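Long-range contacts in pngf-ii (Elizabethkingia meningoseptica, PDB 4R4X), which probably hydrolyses the amide bond linking N-glycans to asparagine, releasing the sugar chains from glycoproteins as a peptide:N-glycosidase: residues Tyr97-Ala102 with Glu112-Asn117; Asn230-Glu235 with Gln330-Leu335; Lys318-His323 with Ser463-Asn468; Asp395-Phe400 with Gln525-Val530. One frame throughout, in Å; residues are numbered along the deposited sequence.

Contact 1. Residues Tyr97-Ala102 with Glu112-Asn117; sequences YNVKKA and EVWYTN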
# COMPACT_ATOMS: atom_id res chain seq x y z
N TYR A 97 41.07 -6.63 31.10
CA TYR A 97 40.08 -7.34 31.93
C TYR A 97 40.05 -8.84 31.64
O TYR A 97 40.06 -9.26 30.49
CB TYR A 97 38.67 -6.75 31.70
CG TYR A 97 38.60 -5.28 32.07
CD1 TYR A 97 38.64 -4.89 33.40
CD2 TYR A 97 38.56 -4.29 31.10
CE1 TYR A 97 38.59 -3.56 33.77
CE2 TYR A 97 38.53 -2.95 31.46
CZ TYR A 97 38.55 -2.60 32.80
OH TYR A 97 38.53 -1.28 33.17
N ASN A 98 39.98 -9.66 32.69
CA ASN A 98 39.88 -11.11 32.50
C ASN A 98 38.53 -11.49 31.91
O ASN A 98 37.50 -11.03 32.41
CB ASN A 98 40.06 -11.82 33.82
CG ASN A 98 41.46 -11.65 34.37
OD1 ASN A 98 42.44 -11.85 33.68
ND2 ASN A 98 41.54 -11.23 35.61
N VAL A 99 38.55 -12.31 30.86
CA VAL A 99 37.34 -12.73 30.15
C VAL A 99 37.27 -14.25 30.03
O VAL A 99 38.31 -14.94 29.98
CB VAL A 99 37.21 -12.08 28.74
CG1 VAL A 99 37.00 -10.57 28.87
CG2 VAL A 99 38.42 -12.37 27.86
N LYS A 100 36.03 -14.74 29.99
CA LYS A 100 35.69 -16.13 29.72
C LYS A 100 34.81 -16.12 28.48
O LYS A 100 34.08 -15.17 28.22
CB LYS A 100 34.90 -16.74 30.87
CG LYS A 100 35.71 -16.98 32.13
CD LYS A 100 34.87 -17.38 33.33
CE LYS A 100 34.14 -18.71 33.16
NZ LYS A 100 35.03 -19.84 32.77
N LYS A 101 34.90 -17.17 27.70
CA LYS A 101 34.06 -17.33 26.56
C LYS A 101 32.97 -18.33 26.82
O LYS A 101 33.21 -19.39 27.41
CB LYS A 101 34.88 -17.79 25.36
CG LYS A 101 34.11 -17.68 24.07
CD LYS A 101 34.88 -18.29 22.91
CE LYS A 101 34.37 -19.68 22.56
NZ LYS A 101 35.01 -20.18 21.32
N ALA A 102 31.77 -18.00 26.34
CA ALA A 102 30.65 -18.93 26.32
C ALA A 102 30.03 -18.84 24.94
O ALA A 102 30.26 -17.86 24.21
CB ALA A 102 29.63 -18.58 27.37
N GLU A 112 29.58 -16.36 19.83
CA GLU A 112 30.53 -16.49 20.92
C GLU A 112 30.56 -15.18 21.71
O GLU A 112 30.65 -14.10 21.12
CB GLU A 112 31.92 -16.81 20.39
CG GLU A 112 32.00 -18.01 19.46
CD GLU A 112 33.33 -18.04 18.73
OE1 GLU A 112 33.42 -17.53 17.59
OE2 GLU A 112 34.30 -18.54 19.33
N VAL A 113 30.48 -15.30 23.03
CA VAL A 113 30.41 -14.16 23.93
C VAL A 113 31.58 -14.24 24.93
O VAL A 113 31.79 -15.25 25.61
CB VAL A 113 29.03 -14.14 24.61
CG1 VAL A 113 28.92 -13.02 25.61
CG2 VAL A 113 27.94 -14.01 23.54
N TRP A 114 32.39 -13.18 24.97
CA TRP A 114 33.48 -13.07 25.91
C TRP A 114 33.12 -12.00 26.94
O TRP A 114 32.83 -10.87 26.56
CB TRP A 114 34.73 -12.63 25.20
CG TRP A 114 35.31 -13.59 24.30
CD1 TRP A 114 35.01 -13.78 23.00
CD2 TRP A 114 36.38 -14.49 24.61
NE1 TRP A 114 35.83 -14.76 22.46
CE2 TRP A 114 36.68 -15.21 23.44
CE3 TRP A 114 37.11 -14.75 25.76
CZ2 TRP A 114 37.68 -16.18 23.38
CZ3 TRP A 114 38.12 -15.74 25.72
CH2 TRP A 114 38.38 -16.43 24.53
N TYR A 115 33.16 -12.36 28.22
CA TYR A 115 32.66 -11.47 29.27
C TYR A 115 33.58 -11.45 30.47
O TYR A 115 34.25 -12.45 30.78
CB TYR A 115 31.26 -11.89 29.71
CG TYR A 115 31.19 -13.30 30.32
CD1 TYR A 115 31.05 -14.42 29.51
CD2 TYR A 115 31.32 -13.51 31.70
CE1 TYR A 115 31.00 -15.70 30.05
CE2 TYR A 115 31.28 -14.78 32.25
CZ TYR A 115 31.11 -15.87 31.42
OH TYR A 115 31.07 -17.15 31.95
N THR A 116 33.60 -10.32 31.16
CA THR A 116 34.33 -10.18 32.41
C THR A 116 33.42 -9.95 33.60
O THR A 116 32.36 -9.32 33.48
CB THR A 116 35.35 -9.01 32.38
OG1 THR A 116 36.11 -9.00 33.60
CG2 THR A 116 34.66 -7.68 32.24
N ASN A 117 33.85 -10.42 34.77
CA ASN A 117 33.20 -10.03 36.01
C ASN A 117 34.09 -9.21 36.92
O ASN A 117 33.75 -8.96 38.07
CB ASN A 117 32.64 -11.25 36.71
CG ASN A 117 31.32 -11.69 36.09
OD1 ASN A 117 30.33 -10.97 36.16
ND2 ASN A 117 31.31 -12.82 35.46
O HOH W 1 36.20 -11.64 35.49
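Lys101 and Glu112 form a salt bridge across the two strands of a beta hairpin. Lys101 NZ sits 2.7 Å from Glu112 OE2, on the anti lone pair of that oxygen, and the same ammonium group also pairs with Glu90 on the neighbouring strand 86-94. Near the start of strand 97-106 and the end of strand 109-116, Thr116 OG1 donates to Asn98 O at 2.7 Å; the hydroxyl is anti to its own backbone N (chi1 -175°), lies tilted from the carbonyl plane, and is also hydrogen-bonded with Asp118 N. The antiparallel ladder itself is made of two reciprocal backbone pairs, Lys100 with Tyr115 and Ala102 with Val113, the bond from Val113 N to Ala102 O being 2.8 Å long. On the face of Lys101 and Trp114, the methylene CB of Lys101 stands 3.5 Å from the centroid of the six-membered ring of Trp114, almost exactly on its normal, and CG and CD run on above CE2 and CZ2. Val99 CG2 packs against CE3 of the same indole at 3.4 Å. On the other face, Lys100 CB lies over the Tyr115 ring, while Ala102 CB meets its edge. Lys101 is thus used twice: its aliphatic stem makes a CH-pi contact, and its charged tip, gripped by two carboxylates, would be expected to stay protonated even though the residue is buried.

Contact 2. Residues Asn230-Glu235 with Gln330-Leu335; sequences NTIFVE and QDITEL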
# COMPACT_ATOMS: atom_id res chain seq x y z
N ASN A 230 9.06 9.26 -4.10
CA ASN A 230 8.24 8.53 -3.12
C ASN A 230 7.27 7.59 -3.84
O ASN A 230 6.84 7.85 -4.97
CB ASN A 230 7.41 9.51 -2.31
CG ASN A 230 8.19 10.29 -1.26
OD1 ASN A 230 7.57 11.09 -0.57
ND2 ASN A 230 9.49 10.10 -1.14
N THR A 231 6.90 6.49 -3.19
CA THR A 231 5.92 5.61 -3.78
C THR A 231 4.60 5.72 -3.04
O THR A 231 4.55 6.17 -1.86
CB THR A 231 6.40 4.15 -3.82
OG1 THR A 231 6.77 3.71 -2.51
CG2 THR A 231 7.58 4.01 -4.75
N ILE A 232 3.53 5.36 -3.74
CA ILE A 232 2.17 5.51 -3.24
C ILE A 232 1.35 4.27 -3.57
O ILE A 232 1.36 3.78 -4.71
CB ILE A 232 1.44 6.70 -3.89
CG1 ILE A 232 2.29 7.96 -3.95
CG2 ILE A 232 0.17 6.99 -3.11
CD1 ILE A 232 1.75 9.01 -4.90
N PHE A 233 0.65 3.77 -2.56
CA PHE A 233 -0.17 2.59 -2.70
C PHE A 233 -1.56 2.88 -2.11
O PHE A 233 -1.71 3.73 -1.21
CB PHE A 233 0.42 1.40 -1.92
CG PHE A 233 1.66 0.81 -2.53
CD1 PHE A 233 2.86 1.45 -2.44
CD2 PHE A 233 1.61 -0.45 -3.16
CE1 PHE A 233 4.00 0.89 -2.99
CE2 PHE A 233 2.75 -1.01 -3.72
CZ PHE A 233 3.95 -0.33 -3.64
N VAL A 234 -2.56 2.18 -2.63
CA VAL A 234 -3.91 2.25 -2.12
C VAL A 234 -4.31 0.86 -1.72
O VAL A 234 -4.08 -0.08 -2.49
CB VAL A 234 -4.89 2.85 -3.14
CG1 VAL A 234 -4.88 2.09 -4.47
CG2 VAL A 234 -6.29 2.90 -2.56
N GLU A 235 -4.88 0.73 -0.52
CA GLU A 235 -5.30 -0.58 0.02
C GLU A 235 -6.75 -0.61 0.48
O GLU A 235 -7.18 0.20 1.30
CB GLU A 235 -4.40 -1.03 1.16
CG GLU A 235 -4.66 -2.47 1.62
CD GLU A 235 -3.60 -2.97 2.60
OE1 GLU A 235 -3.15 -4.12 2.48
OE2 GLU A 235 -3.22 -2.21 3.51
N GLN A 330 -2.99 -1.72 -4.66
CA GLN A 330 -2.39 -1.31 -5.92
C GLN A 330 -1.37 -0.16 -5.73
O GLN A 330 -1.61 0.80 -4.99
CB GLN A 330 -3.47 -0.82 -6.87
CG GLN A 330 -2.92 -0.42 -8.24
CD GLN A 330 -3.92 -0.49 -9.36
OE1 GLN A 330 -3.99 0.40 -10.24
NE2 GLN A 330 -4.68 -1.51 -9.35
N ASP A 331 -0.25 -0.30 -6.43
CA ASP A 331 0.78 0.75 -6.55
C ASP A 331 0.20 1.81 -7.48
O ASP A 331 -0.19 1.51 -8.60
CB ASP A 331 2.01 0.09 -7.14
CG ASP A 331 3.20 1.04 -7.31
OD1 ASP A 331 3.06 2.29 -7.20
OD2 ASP A 331 4.29 0.49 -7.59
N ILE A 332 0.12 3.04 -7.01
CA ILE A 332 -0.41 4.14 -7.81
C ILE A 332 0.61 5.30 -7.93
O ILE A 332 0.21 6.46 -8.11
CB ILE A 332 -1.75 4.66 -7.24
CG1 ILE A 332 -1.66 4.93 -5.75
CG2 ILE A 332 -2.87 3.68 -7.51
CD1 ILE A 332 -2.87 5.70 -5.24
N THR A 333 1.89 4.97 -7.88
CA THR A 333 3.01 5.96 -7.85
C THR A 333 2.95 6.93 -9.02
O THR A 333 3.19 8.14 -8.85
CB THR A 333 4.37 5.21 -7.80
OG1 THR A 333 4.44 4.47 -6.57
CG2 THR A 333 5.56 6.16 -7.90
N GLU A 334 2.56 6.44 -10.20
CA GLU A 334 2.40 7.29 -11.38
C GLU A 334 1.30 8.39 -11.30
O GLU A 334 1.28 9.31 -12.13
CB GLU A 334 2.20 6.41 -12.66
CG GLU A 334 0.79 5.89 -12.92
CD GLU A 334 0.41 4.64 -12.14
OE1 GLU A 334 1.06 4.31 -11.13
OE2 GLU A 334 -0.57 3.97 -12.54
N LEU A 335 0.38 8.29 -10.34
CA LEU A 335 -0.65 9.32 -10.18
C LEU A 335 -0.27 10.41 -9.17
O LEU A 335 -1.07 11.30 -8.86
CB LEU A 335 -1.99 8.68 -9.78
CG LEU A 335 -2.54 7.65 -10.78
CD1 LEU A 335 -3.79 6.97 -10.25
CD2 LEU A 335 -2.80 8.34 -12.12
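Val234 and Gln330 pair through both of their backbone groups, Val234 N reaching Gln330 O at 2.9 Å and Gln330 N returning the bond to Val234 O. Two residues further along, Ile332 N donates to Ile232 O at 2.7 Å. The next bond changes character: Ile232 N goes not to a carbonyl but to a side chain, Thr333 OG1, 3.1 Å away with an N-H...O angle of 164°. That hydroxyl, beyond the last bridge, in turn donates to Asp331 OD1 at 2.7 Å, arriving on the syn side of the carboxylate. Asp331 OD1 also takes the Thr333 N-H, making an Asx turn where the chain leaves the strand. Asp331 lies over Phe233 as well: its CA stands above one face of the ring, offset toward the rim, and its carboxylate is stacked on the ring with the planes 23° apart. On the side of the strands that carries Val234, Ile332 CG1 meets Ile232 CG2 at 3.8 Å and Ile332 CG2 meets Val234 CG1. The pairing lies in the N-terminal PNGase F-type part, where 326-331 is an edge strand of a four-stranded antiparallel sheet and its partner 231-240 is hydrogen-bonded on its far flank to strand 358-367. The side chains of Val234 and Gln330 reach Met300 on strand 297-303 of the nine-stranded sheet, and past Thr333 the chain runs on into helix 336-339.

Contact 3. Residues Lys318-His323 with Ser463-Asn468; sequences KGKNWH and SYRLFN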
# COMPACT_ATOMS: atom_id res chain seq x y z
N LYS A 318 -17.14 -29.70 1.04
CA LYS A 318 -16.00 -30.47 1.59
C LYS A 318 -14.67 -29.96 1.05
O LYS A 318 -14.52 -29.79 -0.16
CB LYS A 318 -16.09 -31.97 1.26
CG LYS A 318 -15.05 -32.81 1.97
CD LYS A 318 -15.25 -34.30 1.75
CE LYS A 318 -14.19 -35.12 2.47
NZ LYS A 318 -14.41 -36.57 2.13
N GLY A 319 -13.73 -29.72 1.96
CA GLY A 319 -12.35 -29.33 1.62
C GLY A 319 -12.17 -27.86 1.27
O GLY A 319 -11.08 -27.47 0.84
N LYS A 320 -13.22 -27.07 1.42
CA LYS A 320 -13.15 -25.64 1.06
C LYS A 320 -13.32 -24.80 2.31
O LYS A 320 -14.39 -24.72 2.86
CB LYS A 320 -14.16 -25.29 -0.03
CG LYS A 320 -13.63 -25.73 -1.39
CD LYS A 320 -14.53 -25.43 -2.54
CE LYS A 320 -13.84 -25.83 -3.84
NZ LYS A 320 -13.81 -27.31 -4.00
N ASN A 321 -12.22 -24.22 2.78
CA ASN A 321 -12.25 -23.36 3.97
C ASN A 321 -12.14 -21.93 3.48
O ASN A 321 -11.10 -21.51 3.00
CB ASN A 321 -11.12 -23.71 4.92
CG ASN A 321 -11.23 -25.13 5.45
OD1 ASN A 321 -12.27 -25.55 5.95
ND2 ASN A 321 -10.14 -25.88 5.36
N TRP A 322 -13.25 -21.21 3.55
CA TRP A 322 -13.37 -19.91 2.90
C TRP A 322 -12.56 -18.89 3.64
O TRP A 322 -12.42 -18.95 4.87
CB TRP A 322 -14.84 -19.46 2.82
CG TRP A 322 -15.78 -20.50 2.26
CD1 TRP A 322 -16.79 -21.12 2.94
CD2 TRP A 322 -15.80 -21.04 0.92
NE1 TRP A 322 -17.44 -22.00 2.11
CE2 TRP A 322 -16.85 -21.98 0.87
CE3 TRP A 322 -15.06 -20.81 -0.24
CZ2 TRP A 322 -17.17 -22.69 -0.28
CZ3 TRP A 322 -15.37 -21.52 -1.38
CH2 TRP A 322 -16.42 -22.44 -1.40
N HIS A 323 -12.03 -17.93 2.89
CA HIS A 323 -11.38 -16.80 3.52
C HIS A 323 -12.42 -15.84 4.08
O HIS A 323 -13.59 -15.90 3.71
CB HIS A 323 -10.51 -16.06 2.51
CG HIS A 323 -9.41 -16.88 1.96
ND1 HIS A 323 -8.56 -17.60 2.77
CD2 HIS A 323 -9.03 -17.13 0.69
CE1 HIS A 323 -7.68 -18.24 2.01
NE2 HIS A 323 -7.93 -17.95 0.75
N SER A 463 -7.65 -19.91 -9.27
CA SER A 463 -6.78 -19.70 -8.10
C SER A 463 -7.46 -19.08 -6.87
O SER A 463 -6.97 -19.27 -5.78
CB SER A 463 -5.57 -18.81 -8.48
OG SER A 463 -4.86 -19.35 -9.58
N TYR A 464 -8.57 -18.36 -7.06
CA TYR A 464 -9.15 -17.50 -6.02
C TYR A 464 -10.44 -18.12 -5.47
O TYR A 464 -11.26 -17.44 -4.83
CB TYR A 464 -9.37 -16.06 -6.56
CG TYR A 464 -8.12 -15.60 -7.29
CD1 TYR A 464 -6.95 -15.35 -6.61
CD2 TYR A 464 -8.10 -15.55 -8.65
CE1 TYR A 464 -5.77 -15.04 -7.29
CE2 TYR A 464 -6.95 -15.24 -9.35
CZ TYR A 464 -5.79 -14.98 -8.69
OH TYR A 464 -4.67 -14.68 -9.45
N ARG A 465 -10.59 -19.42 -5.71
CA ARG A 465 -11.81 -20.15 -5.35
C ARG A 465 -12.24 -19.95 -3.89
O ARG A 465 -13.44 -19.81 -3.62
CB ARG A 465 -11.61 -21.64 -5.66
CG ARG A 465 -12.83 -22.50 -5.39
CD ARG A 465 -13.91 -22.26 -6.42
NE ARG A 465 -15.13 -23.00 -6.12
CZ ARG A 465 -16.14 -22.57 -5.36
NH1 ARG A 465 -16.09 -21.38 -4.77
NH2 ARG A 465 -17.19 -23.35 -5.19
N LEU A 466 -11.29 -19.89 -2.97
CA LEU A 466 -11.59 -19.85 -1.54
C LEU A 466 -12.07 -18.47 -1.06
O LEU A 466 -12.50 -18.31 0.10
CB LEU A 466 -10.38 -20.30 -0.71
CG LEU A 466 -9.95 -21.77 -0.87
CD1 LEU A 466 -8.73 -22.08 -0.01
CD2 LEU A 466 -11.10 -22.72 -0.57
N PHE A 467 -11.99 -17.48 -1.94
CA PHE A 467 -12.59 -16.17 -1.67
C PHE A 467 -14.08 -16.14 -2.07
O PHE A 467 -14.75 -15.15 -1.80
CB PHE A 467 -11.86 -15.05 -2.41
CG PHE A 467 -10.44 -14.84 -1.96
CD1 PHE A 467 -10.14 -13.98 -0.89
CD2 PHE A 467 -9.39 -15.52 -2.58
CE1 PHE A 467 -8.84 -13.81 -0.47
CE2 PHE A 467 -8.09 -15.34 -2.16
CZ PHE A 467 -7.80 -14.45 -1.12
N ASN A 468 -14.59 -17.22 -2.67
CA ASN A 468 -15.85 -17.17 -3.42
C ASN A 468 -16.90 -18.19 -2.97
O ASN A 468 -17.37 -19.01 -3.77
CB ASN A 468 -15.58 -17.37 -4.93
CG ASN A 468 -14.98 -16.12 -5.61
OD1 ASN A 468 -15.69 -15.18 -5.97
ND2 ASN A 468 -13.69 -16.12 -5.80
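His323 puts the CD2 corner of its imidazole over the centre of the Phe467 ring, 3.3 Å above its plane, in an edge-to-face pair with the planes 51° apart. Its backbone N-H ties the loop to the 3-10 segment, donating to Leu466 O at 2.9 Å. Trp322 presents the benzo rim of its indole to the 3-10 turn, CZ3 lying 3.4 Å from Arg465 O, which is in the ring plane, while its NE1 bonds away to Ile315. The guanidinium of Arg465 comes up to the same rim, with NH1 3.5 Å from Trp322 CZ3 and a weak bond from NH1 to Asn468 O. Lys320 crosses Arg465 at about a right angle, its CE touching Arg465 CG at 3.8 Å and its CD lying over one face of the guanidinium; its CG rests near Leu466 CD2. These contacts tie the loop before strand 326-331 to the loop ahead of strand 493-504, linking the two halves of the PNGase F-like part. Since Lys320 meets Arg465 through its methylenes, with Lys320 NZ still 5.0 Å from Arg465 NE, the contact probably rests on aromatic and aliphatic packing and one backbone bond rather than on charge.

Contact 4. Residues Asp395-Phe400 with Gln525-Val530; sequences DYPTMF and QSFWNV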
# COMPACT_ATOMS: atom_id res chain seq x y z
N ASP A 395 -25.60 5.57 -18.10
CA ASP A 395 -25.75 4.39 -18.96
C ASP A 395 -24.52 3.50 -18.96
O ASP A 395 -23.41 3.97 -18.74
CB ASP A 395 -26.08 4.83 -20.39
CG ASP A 395 -27.52 5.24 -20.52
OD1 ASP A 395 -28.38 4.37 -20.24
OD2 ASP A 395 -27.80 6.40 -20.86
N TYR A 396 -24.74 2.21 -19.18
CA TYR A 396 -23.64 1.26 -19.35
C TYR A 396 -22.89 1.56 -20.61
O TYR A 396 -23.47 2.08 -21.55
CB TYR A 396 -24.16 -0.16 -19.42
CG TYR A 396 -24.71 -0.65 -18.12
CD1 TYR A 396 -26.04 -0.44 -17.80
CD2 TYR A 396 -23.89 -1.30 -17.21
CE1 TYR A 396 -26.56 -0.89 -16.61
CE2 TYR A 396 -24.41 -1.77 -16.02
CZ TYR A 396 -25.74 -1.55 -15.73
OH TYR A 396 -26.25 -1.99 -14.55
N PRO A 397 -21.59 1.21 -20.65
CA PRO A 397 -20.76 1.53 -21.80
C PRO A 397 -20.92 0.57 -22.98
O PRO A 397 -20.06 -0.25 -23.26
CB PRO A 397 -19.34 1.52 -21.21
CG PRO A 397 -19.42 0.54 -20.08
CD PRO A 397 -20.78 0.79 -19.50
N THR A 398 -22.05 0.73 -23.67
CA THR A 398 -22.40 -0.07 -24.83
C THR A 398 -22.00 0.62 -26.15
O THR A 398 -22.49 0.26 -27.23
CB THR A 398 -23.91 -0.32 -24.82
OG1 THR A 398 -24.60 0.96 -24.75
CG2 THR A 398 -24.28 -1.14 -23.62
N MSE A 399 -21.07 1.57 -26.09
CA MSE A 399 -20.74 2.40 -27.25
C MSE A 399 -19.90 1.72 -28.29
O MSE A 399 -19.69 2.26 -29.37
CB MSE A 399 -20.05 3.70 -26.82
CG MSE A 399 -18.65 3.57 -26.26
SE MSE A 399 -18.71 3.18 -24.32
CE MSE A 399 -19.38 4.90 -23.65
N PHE A 400 -19.41 0.53 -28.00
CA PHE A 400 -18.40 -0.09 -28.83
C PHE A 400 -18.97 -0.90 -29.98
O PHE A 400 -18.22 -1.46 -30.78
CB PHE A 400 -17.44 -0.87 -27.95
CG PHE A 400 -16.60 0.01 -27.09
CD1 PHE A 400 -15.58 0.77 -27.65
CD2 PHE A 400 -16.82 0.11 -25.73
CE1 PHE A 400 -14.82 1.60 -26.88
CE2 PHE A 400 -16.04 0.93 -24.94
CZ PHE A 400 -15.04 1.69 -25.51
N GLN A 525 -26.91 -7.34 -22.54
CA GLN A 525 -26.01 -6.57 -23.42
C GLN A 525 -24.56 -6.80 -23.02
O GLN A 525 -24.24 -6.96 -21.84
CB GLN A 525 -26.29 -5.07 -23.31
CG GLN A 525 -27.57 -4.60 -23.97
CD GLN A 525 -27.60 -3.09 -24.13
OE1 GLN A 525 -28.04 -2.37 -23.25
NE2 GLN A 525 -27.09 -2.61 -25.25
N SER A 526 -23.68 -6.76 -24.01
CA SER A 526 -22.25 -6.65 -23.75
C SER A 526 -21.84 -5.15 -23.63
O SER A 526 -22.44 -4.25 -24.23
CB SER A 526 -21.45 -7.37 -24.84
OG SER A 526 -21.48 -8.78 -24.62
N PHE A 527 -20.83 -4.91 -22.81
CA PHE A 527 -20.32 -3.56 -22.58
C PHE A 527 -18.92 -3.58 -22.03
O PHE A 527 -18.45 -4.62 -21.53
CB PHE A 527 -21.26 -2.75 -21.66
CG PHE A 527 -21.47 -3.37 -20.30
CD1 PHE A 527 -20.68 -3.01 -19.22
CD2 PHE A 527 -22.52 -4.25 -20.10
CE1 PHE A 527 -20.90 -3.55 -17.96
CE2 PHE A 527 -22.75 -4.80 -18.84
CZ PHE A 527 -21.93 -4.45 -17.77
N TRP A 528 -18.21 -2.46 -22.19
CA TRP A 528 -16.77 -2.41 -21.86
C TRP A 528 -16.46 -1.23 -20.96
O TRP A 528 -16.69 -0.08 -21.34
CB TRP A 528 -15.93 -2.37 -23.14
CG TRP A 528 -15.91 -3.69 -23.81
CD1 TRP A 528 -16.89 -4.24 -24.58
CD2 TRP A 528 -14.90 -4.69 -23.68
NE1 TRP A 528 -16.54 -5.51 -24.96
CE2 TRP A 528 -15.31 -5.81 -24.43
CE3 TRP A 528 -13.66 -4.73 -23.04
CZ2 TRP A 528 -14.53 -6.96 -24.55
CZ3 TRP A 528 -12.89 -5.88 -23.16
CH2 TRP A 528 -13.33 -6.97 -23.88
N ASN A 529 -15.98 -1.52 -19.75
CA ASN A 529 -15.52 -0.52 -18.80
C ASN A 529 -14.06 -0.22 -19.08
O ASN A 529 -13.17 -1.05 -18.79
CB ASN A 529 -15.65 -1.03 -17.37
CG ASN A 529 -17.07 -1.09 -16.87
OD1 ASN A 529 -17.87 -0.20 -17.10
ND2 ASN A 529 -17.36 -2.13 -16.12
N VAL A 530 -13.79 0.95 -19.67
CA VAL A 530 -12.44 1.33 -20.05
C VAL A 530 -12.11 2.73 -19.54
O VAL A 530 -12.91 3.68 -19.64
CB VAL A 530 -12.19 1.19 -21.58
CG1 VAL A 530 -12.65 -0.17 -22.09
CG2 VAL A 530 -12.90 2.27 -22.36
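Phe527 carries its CG between the backbone N and the carbonyl carbon (chi1 59°), and Tyr396 has CG anti to its carbonyl carbon (chi1 -69°); with these rotations the two rings meet edge to face. Tyr396 CD2 stands above the Phe527 face, offset toward the rim and 3.8 Å from Phe527 CZ, and the planes are 52° apart. The tyrosine hydroxyl bonds further out, to Glu390. Next along, Pro397 is the centre of an inverse gamma turn, closed by Thr398 N to Tyr396 O at 2.9 Å. The turn presents Pro397 O to the strand, where it accepts from Trp528 N at 3.1 Å, and the proline ring drops in beside it with CG 3.1 Å from Trp528 O. Both segments belong to the C-terminal PNGase F-type part; strand 527-537 runs between strands 416-428 and 378-384 in a nine-stranded antiparallel sheet that takes strands from both parts, consistent with the jelly-roll sandwiches of PNGase F. Thr385, just after strand 378-384, uses its hydroxyl to bridge Trp528 O and Val530 N. Farther down the loop, Phe400 turns its ring against the strand, CD2 meeting Trp528 CB at 3.7 Å and CZ meeting Val530 CG2 at 3.9 Å. Met399, present as selenomethionine, lays its CG over the centre of the Phe400 ring, and Thr398 CG2 packs against the Gln525 side chain while its hydroxyl bonds to Tyr284.

Contact 1 stands apart, in the N-terminal domain: its centre lies about 51 Å from that of contact 2 and about 76 Å from that of contact 4, on the opposite side of the chain's centre from the latter. The other three belong to the PNGase F-like part, with centres about 28 to 31 Å apart and none touching. Contact 2 lies within its first half and contact 4 within its second, while contact 3 joins the two. Along the chain contact 1 closes first and contact 2 before contact 4 opens; contact 3 interleaves with both. Strand 527-537 of contact 4 belongs to the nine-stranded sheet that draws strands from both halves, consistent with closely joined modules carrying a separate N-terminal domain.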